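Local atomic coordinates of NAD-dependent aldehyde dehydrogenase (Burkholderia multivorans, PDB entry 5UJU), a protein that probably oxidises aldehydes to carboxylic acids with NAD+ as electron acceptor. Residues G50-H61 and F135-H143; E80-L88 and H428-V436. All coordinates share one frame; numbering follows the deposited sequence.

Contact 1 (G50-H61 and F135-H143)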
loop_
_atom_site.group_PDB
_atom_site.type_symbol
_atom_site.label_atom_id
_atom_site.label_comp_id
_atom_site.label_asym_id
_atom_site.label_seq_id
_atom_site.Cartn_x
_atom_site.Cartn_y
_atom_site.Cartn_z
ATOM N N GLY A 50 -22.315 27.139 -23.635
ATOM C CA GLY A 50 -21.242 26.337 -23.063
ATOM C C GLY A 50 -20.244 25.849 -24.099
ATOM O O GLY A 50 -19.032 25.992 -23.926
ATOM N N ASN A 51 -20.741 25.260 -25.185
ATOM C CA ASN A 51 -19.853 24.756 -26.228
ATOM C C ASN A 51 -19.062 25.892 -26.870
ATOM O O ASN A 51 -17.829 25.838 -26.952
ATOM C CB ASN A 51 -20.675 23.986 -27.268
ATOM C CG ASN A 51 -19.836 23.043 -28.123
ATOM O OD1 ASN A 51 -20.277 21.938 -28.458
ATOM N ND2 ASN A 51 -18.671 23.494 -28.537
ATOM N N ALA A 52 -19.759 26.945 -27.302
ATOM C CA ALA A 52 -19.102 28.063 -27.974
ATOM C C ALA A 52 -18.049 28.706 -27.080
ATOM O O ALA A 52 -16.941 29.018 -27.535
ATOM C CB ALA A 52 -20.145 29.091 -28.419
ATOM N N ASP A 53 -18.386 28.946 -25.810
ATOM C CA ASP A 53 -17.412 29.523 -24.883
ATOM C C ASP A 53 -16.232 28.589 -24.674
ATOM O O ASP A 53 -15.083 29.036 -24.578
ATOM C CB ASP A 53 -18.065 29.833 -23.539
ATOM C CG ASP A 53 -19.164 30.871 -23.645
ATOM O OD1 ASP A 53 -19.250 31.557 -24.689
ATOM O OD2 ASP A 53 -19.943 30.991 -22.676
ATOM N N GLY A 54 -16.498 27.289 -24.572
ATOM C CA GLY A 54 -15.412 26.344 -24.427
ATOM C C GLY A 54 -14.490 26.368 -25.624
ATOM O O GLY A 54 -13.263 26.388 -25.478
ATOM N N GLU A 55 -15.072 26.370 -26.833
ATOM C CA GLU A 55 -14.247 26.375 -28.036
ATOM C C GLU A 55 -13.436 27.664 -28.135
ATOM O O GLU A 55 -12.270 27.638 -28.541
ATOM C CB GLU A 55 -15.101 26.177 -29.293
ATOM C CG GLU A 55 -14.242 26.017 -30.570
ATOM C CD GLU A 55 -15.055 25.799 -31.862
ATOM O OE1 GLU A 55 -16.302 25.823 -31.807
ATOM O OE2 GLU A 55 -14.434 25.599 -32.932
ATOM N N ALA A 56 -14.027 28.805 -27.760
ATOM C CA ALA A 56 -13.256 30.046 -27.778
ATOM C C ALA A 56 -12.086 29.987 -26.802
ATOM O O ALA A 56 -10.981 30.437 -27.122
ATOM C CB ALA A 56 -14.158 31.241 -27.455
ATOM N N ALA A 57 -12.308 29.421 -25.608
ATOM C CA ALA A 57 -11.216 29.268 -24.645
ATOM C C ALA A 57 -10.117 28.370 -25.196
ATOM O O ALA A 57 -8.924 28.635 -24.998
ATOM C CB ALA A 57 -11.744 28.702 -23.324
ATOM N N PHE A 58 -10.496 27.289 -25.880
ATOM C CA PHE A 58 -9.488 26.427 -26.480
ATOM C C PHE A 58 -8.671 27.182 -27.526
ATOM O O PHE A 58 -7.437 27.120 -27.523
ATOM C CB PHE A 58 -10.159 25.190 -27.095
ATOM C CG PHE A 58 -9.285 24.448 -28.045
ATOM C CD1 PHE A 58 -8.211 23.706 -27.576
ATOM C CD2 PHE A 58 -9.545 24.460 -29.403
ATOM C CE1 PHE A 58 -7.407 23.004 -28.450
ATOM C CE2 PHE A 58 -8.743 23.750 -30.279
ATOM C CZ PHE A 58 -7.678 23.027 -29.801
ATOM N N LYS A 59 -9.348 27.890 -28.442
ATOM C CA LYS A 59 -8.634 28.627 -29.486
ATOM C C LYS A 59 -7.703 29.685 -28.914
ATOM O O LYS A 59 -6.697 30.028 -29.546
ATOM C CB LYS A 59 -9.608 29.292 -30.458
ATOM C CG LYS A 59 -10.248 28.350 -31.468
ATOM C CD LYS A 59 -11.473 29.013 -32.090
ATOM C CE LYS A 59 -12.101 28.171 -33.205
ATOM N NZ LYS A 59 -13.260 28.894 -33.833
ATOM N N SER A 60 -8.026 30.231 -27.740
ATOM C CA SER A 60 -7.159 31.249 -27.155
ATOM C C SER A 60 -5.784 30.698 -26.791
ATOM O O SER A 60 -4.833 31.474 -26.701
ATOM C CB SER A 60 -7.823 31.869 -25.923
ATOM O OG SER A 60 -7.601 31.075 -24.769
ATOM N N HIS A 61 -5.644 29.379 -26.606
ATOM C CA HIS A 61 -4.332 28.828 -26.290
ATOM C C HIS A 61 -3.452 28.665 -27.520
ATOM O O HIS A 61 -2.235 28.497 -27.376
ATOM C CB HIS A 61 -4.460 27.466 -25.599
ATOM C CG HIS A 61 -5.329 27.487 -24.385
ATOM N ND1 HIS A 61 -5.086 28.310 -23.305
ATOM C CD2 HIS A 61 -6.446 26.788 -24.081
ATOM C CE1 HIS A 61 -6.018 28.116 -22.388
ATOM N NE2 HIS A 61 -6.854 27.192 -22.834
ATOM N N PHE A 135 -16.010 21.950 -21.455
ATOM C CA PHE A 135 -15.965 22.162 -22.899
ATOM C C PHE A 135 -14.571 22.582 -23.347
ATOM O O PHE A 135 -14.062 22.076 -24.349
ATOM C CB PHE A 135 -17.010 23.186 -23.320
ATOM C CG PHE A 135 -18.391 22.610 -23.454
ATOM C CD1 PHE A 135 -18.730 21.846 -24.564
ATOM C CD2 PHE A 135 -19.350 22.836 -22.479
ATOM C CE1 PHE A 135 -19.998 21.307 -24.693
ATOM C CE2 PHE A 135 -20.619 22.311 -22.605
ATOM C CZ PHE A 135 -20.942 21.541 -23.711
ATOM N N GLU A 136 -13.942 23.520 -22.623
ATOM C CA GLU A 136 -12.568 23.901 -22.945
ATOM C C GLU A 136 -11.631 22.703 -22.869
ATOM O O GLU A 136 -10.774 22.511 -23.741
ATOM C CB GLU A 136 -12.094 24.998 -21.991
ATOM C CG GLU A 136 -10.618 25.306 -22.108
ATOM C CD GLU A 136 -10.124 26.283 -21.034
ATOM O OE1 GLU A 136 -10.902 26.617 -20.129
ATOM O OE2 GLU A 136 -8.966 26.716 -21.119
ATOM N N ILE A 137 -11.778 21.889 -21.824
ATOM C CA ILE A 137 -10.966 20.686 -21.672
ATOM C C ILE A 137 -11.286 19.664 -22.774
ATOM O O ILE A 137 -10.386 19.009 -23.315
ATOM C CB ILE A 137 -11.172 20.110 -20.260
ATOM C CG1 ILE A 137 -10.584 21.074 -19.213
ATOM C CG2 ILE A 137 -10.544 18.726 -20.122
ATOM C CD1 ILE A 137 -10.916 20.711 -17.772
ATOM N N ALA A 138 -12.556 19.535 -23.151
ATOM C CA ALA A 138 -12.903 18.575 -24.203
ATOM C C ALA A 138 -12.162 18.883 -25.500
ATOM O O ALA A 138 -11.582 17.985 -26.126
ATOM C CB ALA A 138 -14.410 18.569 -24.438
ATOM N N TYR A 139 -12.168 20.149 -25.922
ATOM C CA TYR A 139 -11.459 20.515 -27.146
ATOM C C TYR A 139 -9.956 20.273 -27.028
ATOM O O TYR A 139 -9.314 19.844 -27.995
ATOM C CB TYR A 139 -11.751 21.972 -27.513
ATOM C CG TYR A 139 -13.112 22.132 -28.153
ATOM C CD1 TYR A 139 -13.359 21.610 -29.416
ATOM C CD2 TYR A 139 -14.143 22.810 -27.508
ATOM C CE1 TYR A 139 -14.598 21.740 -30.020
ATOM C CE2 TYR A 139 -15.390 22.953 -28.107
ATOM C CZ TYR A 139 -15.610 22.410 -29.365
ATOM O OH TYR A 139 -16.837 22.536 -29.979
ATOM N N SER A 140 -9.375 20.525 -25.856
ATOM C CA SER A 140 -7.943 20.291 -25.712
ATOM C C SER A 140 -7.604 18.808 -25.787
ATOM O O SER A 140 -6.527 18.443 -26.272
ATOM C CB SER A 140 -7.434 20.877 -24.394
ATOM O OG SER A 140 -7.847 20.110 -23.273
ATOM N N VAL A 141 -8.498 17.946 -25.298
ATOM C CA VAL A 141 -8.292 16.504 -25.402
ATOM C C VAL A 141 -8.460 16.045 -26.850
ATOM O O VAL A 141 -7.651 15.259 -27.368
ATOM C CB VAL A 141 -9.253 15.781 -24.435
ATOM C CG1 VAL A 141 -9.400 14.281 -24.781
ATOM C CG2 VAL A 141 -8.768 15.978 -22.981
ATOM N N MET A 142 -9.491 16.558 -27.527
ATOM C CA MET A 142 -9.740 16.204 -28.920
ATOM C C MET A 142 -8.519 16.489 -29.784
ATOM O O MET A 142 -8.083 15.631 -30.558
ATOM C CB MET A 142 -10.959 16.974 -29.435
ATOM C CG MET A 142 -11.277 16.768 -30.913
ATOM S SD MET A 142 -12.743 17.673 -31.448
ATOM C CE MET A 142 -12.657 17.382 -33.215
ATOM N N HIS A 143 -7.925 17.674 -29.638
ATOM C CA HIS A 143 -6.830 18.062 -30.513
ATOM C C HIS A 143 -5.462 17.719 -29.950
ATOM O O HIS A 143 -4.453 18.208 -30.465
ATOM C CB HIS A 143 -6.938 19.545 -30.869
ATOM C CG HIS A 143 -8.091 19.828 -31.776
ATOM N ND1 HIS A 143 -8.103 19.435 -33.098
ATOM C CD2 HIS A 143 -9.301 20.391 -31.541
ATOM C CE1 HIS A 143 -9.251 19.786 -33.648
ATOM N NE2 HIS A 143 -9.998 20.364 -32.724
#
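Y139 fits as a knob into a hole formed by N51, G54, E55 and F58, where the segment axes of 50-60 and 135-143 cross at -53° and come within 7.5 Å. Helix 50-60, from the N-terminal part of the chain, thus packs on helix 134-145, which also meets helices 149-156 and 245-260. The CB of Y139 lies over one face of the F58 ring, 3.5 Å from F58 CG. Farther out, Y139 CD2 passes the backbone of E55, and Y139 CE2 comes to 3.4 Å from E55 CB, while E55 CG rests over a face of the tyrosine ring. At the tip, Y139 OH accepts a hydrogen bond from N51 ND2 at the ring edge; its 2.5 Å length is unusually short and doubtful in detail. G54 suits the crossing point because its CA is only 3.7 Å from F135 CB, and F135 offers a ring face to N51 CA. On the flank, E136 reaches across beside A57 CB with its CG anti to the backbone N (chi1 171°). E136 OE2 takes a 2.8 Å hydrogen bond from H61 NE2 on its anti lone pair, with ring and carboxylate nearly coplanar. The same oxygen forms a salt bridge to R252, so the buried carboxylate's negative charge is probably well stabilised.

Contact 2 (E80-L88 and H428-V436); sequences ERSPYGVAL and HPAFPDARV
Y84 and F431 bring together two loops, each shaped by a type I beta turn, S82 to G85 and F431 to A434. Segment 428-436 links strands 418-421 and 440-445 of a seven-stranded sheet, while 80-88 packs on helix 134-145, so the contact joins these two parts. The two rings form an aromatic cluster with H428. With CG anti to its carbonyl carbon (chi1 -71°), Y84 carries the CD1 side of its ring against both F431 and A434. Y84 CB sits over one face of the F431 ring, 4.2 Å from the centroid, and the two ring planes meet obliquely at 49°. H428 CD2 comes to the tyrosine's edge near CE1, and A434 CB packs 3.9 Å from Y84 CD1; a methyl group is small enough to fit beside the ring. V86 extends the apolar patch by setting CG2 against F431 CE1.

The first turn is secured locally. S82 OG accepts from Y84 N in an ST turn, and G85 takes positive phi (85°), a backbone shape well suited to glycine; its bare CA packs 3.8 Å from D433 O. The R435 chain is extended to CG and bends at chi3, so that NH1 comes near P83 CA and CB, while its guanidinium is held by D404 and the carbonyl of I401. Across the loops R435 N donates to P83 O at 2.9 Å, and one water bridges the backbone by donating to Y84 O and accepting from D433 N.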
loop_
_atom_site.group_PDB
_atom_site.type_symbol
_atom_site.label_atom_id
_atom_site.label_comp_id
_atom_site.label_asym_id
_atom_site.label_seq_id
_atom_site.Cartn_x
_atom_site.Cartn_y
_atom_site.Cartn_z
ATOM N N GLU A 80 3.230 19.812 -29.351
ATOM C CA GLU A 80 1.991 19.076 -29.587
ATOM C C GLU A 80 1.484 19.287 -31.012
ATOM O O GLU A 80 1.572 20.387 -31.566
ATOM C CB GLU A 80 0.900 19.511 -28.613
ATOM C CG GLU A 80 1.151 19.206 -27.153
ATOM C CD GLU A 80 0.276 20.088 -26.262
ATOM O OE1 GLU A 80 0.440 21.326 -26.309
ATOM O OE2 GLU A 80 -0.590 19.556 -25.541
ATOM N N ARG A 81 0.925 18.220 -31.592
ATOM C CA ARG A 81 0.294 18.246 -32.907
ATOM C C ARG A 81 -1.094 17.634 -32.803
ATOM O O ARG A 81 -1.282 16.623 -32.128
ATOM C CB ARG A 81 1.124 17.468 -33.937
ATOM C CG ARG A 81 2.594 17.848 -33.952
ATOM C CD ARG A 81 2.830 19.136 -34.734
ATOM N NE ARG A 81 4.228 19.565 -34.680
ATOM C CZ ARG A 81 4.664 20.624 -33.997
ATOM N NH1 ARG A 81 3.813 21.387 -33.317
ATOM N NH2 ARG A 81 5.954 20.930 -33.999
ATOM N N SER A 82 -2.057 18.237 -33.476
ATOM C CA SER A 82 -3.422 17.731 -33.440
ATOM C C SER A 82 -3.577 16.544 -34.392
ATOM O O SER A 82 -3.249 16.663 -35.576
ATOM C CB SER A 82 -4.392 18.821 -33.849
ATOM O OG SER A 82 -5.680 18.278 -34.066
ATOM N N PRO A 83 -4.089 15.399 -33.926
ATOM C CA PRO A 83 -4.383 14.308 -34.873
ATOM C C PRO A 83 -5.392 14.701 -35.934
ATOM O O PRO A 83 -5.482 14.021 -36.964
ATOM C CB PRO A 83 -4.911 13.184 -33.965
ATOM C CG PRO A 83 -4.242 13.444 -32.638
ATOM C CD PRO A 83 -4.239 14.961 -32.525
ATOM N N TYR A 84 -6.131 15.791 -35.734
ATOM C CA TYR A 84 -7.066 16.280 -36.731
ATOM C C TYR A 84 -6.433 17.253 -37.718
ATOM O O TYR A 84 -7.114 17.715 -38.642
ATOM C CB TYR A 84 -8.280 16.905 -36.038
ATOM C CG TYR A 84 -9.146 15.848 -35.386
ATOM C CD1 TYR A 84 -10.023 15.086 -36.150
ATOM C CD2 TYR A 84 -9.052 15.568 -34.022
ATOM C CE1 TYR A 84 -10.810 14.104 -35.576
ATOM C CE2 TYR A 84 -9.853 14.573 -33.429
ATOM C CZ TYR A 84 -10.720 13.843 -34.226
ATOM O OH TYR A 84 -11.522 12.855 -33.690
ATOM N N GLY A 85 -5.142 17.540 -37.578
ATOM C CA GLY A 85 -4.452 18.357 -38.552
ATOM C C GLY A 85 -4.574 19.848 -38.336
ATOM O O GLY A 85 -4.082 20.617 -39.168
ATOM N N VAL A 86 -5.209 20.280 -37.248
ATOM C CA VAL A 86 -5.313 21.695 -36.910
ATOM C C VAL A 86 -3.979 22.168 -36.343
ATOM O O VAL A 86 -3.352 21.472 -35.532
ATOM C CB VAL A 86 -6.461 21.911 -35.908
ATOM C CG1 VAL A 86 -6.441 23.332 -35.345
ATOM C CG2 VAL A 86 -7.792 21.619 -36.567
ATOM N N ALA A 87 -3.524 23.342 -36.786
ATOM C CA ALA A 87 -2.315 23.936 -36.231
ATOM C C ALA A 87 -2.553 24.340 -34.779
ATOM O O ALA A 87 -3.510 25.053 -34.473
ATOM C CB ALA A 87 -1.893 25.145 -37.066
ATOM N N LEU A 88 -1.690 23.875 -33.878
ATOM C CA LEU A 88 -1.799 24.217 -32.464
ATOM C C LEU A 88 -0.808 25.309 -32.082
ATOM O O LEU A 88 -1.210 26.363 -31.580
ATOM C CB LEU A 88 -1.579 22.975 -31.597
ATOM C CG LEU A 88 -2.597 21.841 -31.822
ATOM C CD1 LEU A 88 -2.316 20.695 -30.850
ATOM C CD2 LEU A 88 -4.039 22.334 -31.676
ATOM N N HIS A 428 -11.509 12.791 -43.617
ATOM C CA HIS A 428 -12.450 13.374 -42.666
ATOM C C HIS A 428 -13.234 14.480 -43.356
ATOM O O HIS A 428 -12.629 15.374 -43.957
ATOM C CB HIS A 428 -11.711 13.923 -41.444
ATOM C CG HIS A 428 -12.601 14.154 -40.259
ATOM N ND1 HIS A 428 -13.631 15.069 -40.268
ATOM C CD2 HIS A 428 -12.623 13.576 -39.036
ATOM C CE1 HIS A 428 -14.251 15.043 -39.101
ATOM N NE2 HIS A 428 -13.653 14.150 -38.334
ATOM N N PRO A 429 -14.564 14.474 -43.280
ATOM C CA PRO A 429 -15.339 15.485 -44.020
ATOM C C PRO A 429 -15.110 16.912 -43.537
ATOM O O PRO A 429 -15.331 17.849 -44.314
ATOM C CB PRO A 429 -16.792 15.053 -43.792
ATOM C CG PRO A 429 -16.712 13.647 -43.274
ATOM C CD PRO A 429 -15.426 13.548 -42.534
ATOM N N ALA A 430 -14.681 17.106 -42.290
ATOM C CA ALA A 430 -14.525 18.443 -41.722
ATOM C C ALA A 430 -13.083 18.850 -41.457
ATOM O O ALA A 430 -12.820 20.048 -41.300
ATOM C CB ALA A 430 -15.296 18.549 -40.399
ATOM N N PHE A 431 -12.146 17.903 -41.433
ATOM C CA PHE A 431 -10.743 18.175 -41.117
ATOM C C PHE A 431 -9.885 17.573 -42.219
ATOM O O PHE A 431 -9.510 16.396 -42.151
ATOM C CB PHE A 431 -10.351 17.609 -39.753
ATOM C CG PHE A 431 -11.026 18.279 -38.596
ATOM C CD1 PHE A 431 -10.591 19.523 -38.151
ATOM C CD2 PHE A 431 -12.081 17.670 -37.938
ATOM C CE1 PHE A 431 -11.205 20.156 -37.073
ATOM C CE2 PHE A 431 -12.702 18.301 -36.860
ATOM C CZ PHE A 431 -12.258 19.545 -36.428
ATOM N N PRO A 432 -9.535 18.368 -43.235
ATOM C CA PRO A 432 -8.845 17.813 -44.414
ATOM C C PRO A 432 -7.563 17.068 -44.099
ATOM O O PRO A 432 -7.184 16.158 -44.847
ATOM C CB PRO A 432 -8.554 19.062 -45.262
ATOM C CG PRO A 432 -9.542 20.087 -44.805
ATOM C CD PRO A 432 -9.769 19.823 -43.351
ATOM N N ASP A 433 -6.867 17.427 -43.025
ATOM C CA ASP A 433 -5.580 16.818 -42.719
ATOM C C ASP A 433 -5.644 15.851 -41.543
ATOM O O ASP A 433 -4.596 15.454 -41.029
ATOM C CB ASP A 433 -4.542 17.910 -42.456
ATOM C CG ASP A 433 -4.254 18.740 -43.694
ATOM O OD1 ASP A 433 -4.269 18.171 -44.807
ATOM O OD2 ASP A 433 -4.031 19.962 -43.552
ATOM N N ALA A 434 -6.837 15.442 -41.119
ATOM C CA ALA A 434 -6.941 14.502 -40.015
ATOM C C ALA A 434 -6.371 13.141 -40.413
ATOM O O ALA A 434 -6.390 12.753 -41.585
ATOM C CB ALA A 434 -8.395 14.343 -39.584
ATOM N N ARG A 435 -5.835 12.430 -39.414
ATOM C CA ARG A 435 -5.251 11.096 -39.558
ATOM C C ARG A 435 -6.298 10.085 -39.088
ATOM O O ARG A 435 -6.493 9.894 -37.885
ATOM C CB ARG A 435 -3.957 10.991 -38.747
ATOM C CG ARG A 435 -3.186 9.681 -38.911
ATOM C CD ARG A 435 -2.152 9.524 -37.792
ATOM N NE ARG A 435 -1.128 10.553 -37.860
ATOM C CZ ARG A 435 -0.935 11.491 -36.935
ATOM N NH1 ARG A 435 -1.690 11.539 -35.850
ATOM N NH2 ARG A 435 0.022 12.391 -37.108
ATOM N N VAL A 436 -6.995 9.455 -40.035
ATOM C CA VAL A 436 -8.111 8.568 -39.717
ATOM C C VAL A 436 -7.863 7.235 -40.415
ATOM O O VAL A 436 -7.619 7.211 -41.628
ATOM C CB VAL A 436 -9.463 9.163 -40.161
ATOM C CG1 VAL A 436 -10.641 8.258 -39.739
ATOM C CG2 VAL A 436 -9.663 10.575 -39.639
HETATM O O HOH W 1 -7.522 19.334 -40.888
#

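Both contacts are partly buried, contact 1 more so; it is also the larger joint, uniting two helices through a tyrosine knob, ring faces and a buried glutamate held by a histidine and an arginine. In contact 2 two irregular loops meet through an aromatic cluster, one direct backbone bond and a water. No element is common to both, yet they are neighbours, their centres about 15 Å apart. Helix 134-145 connects them: H143 ND1 probably bonds to S82 OG at 2.9 Å, and M142 touches both Y84 and F431. Through H143, which also packs on F58, the loop 80-88 is tied to the helix pair, while loop 428-436 belongs to the region carrying strands 418-421 and 440-445.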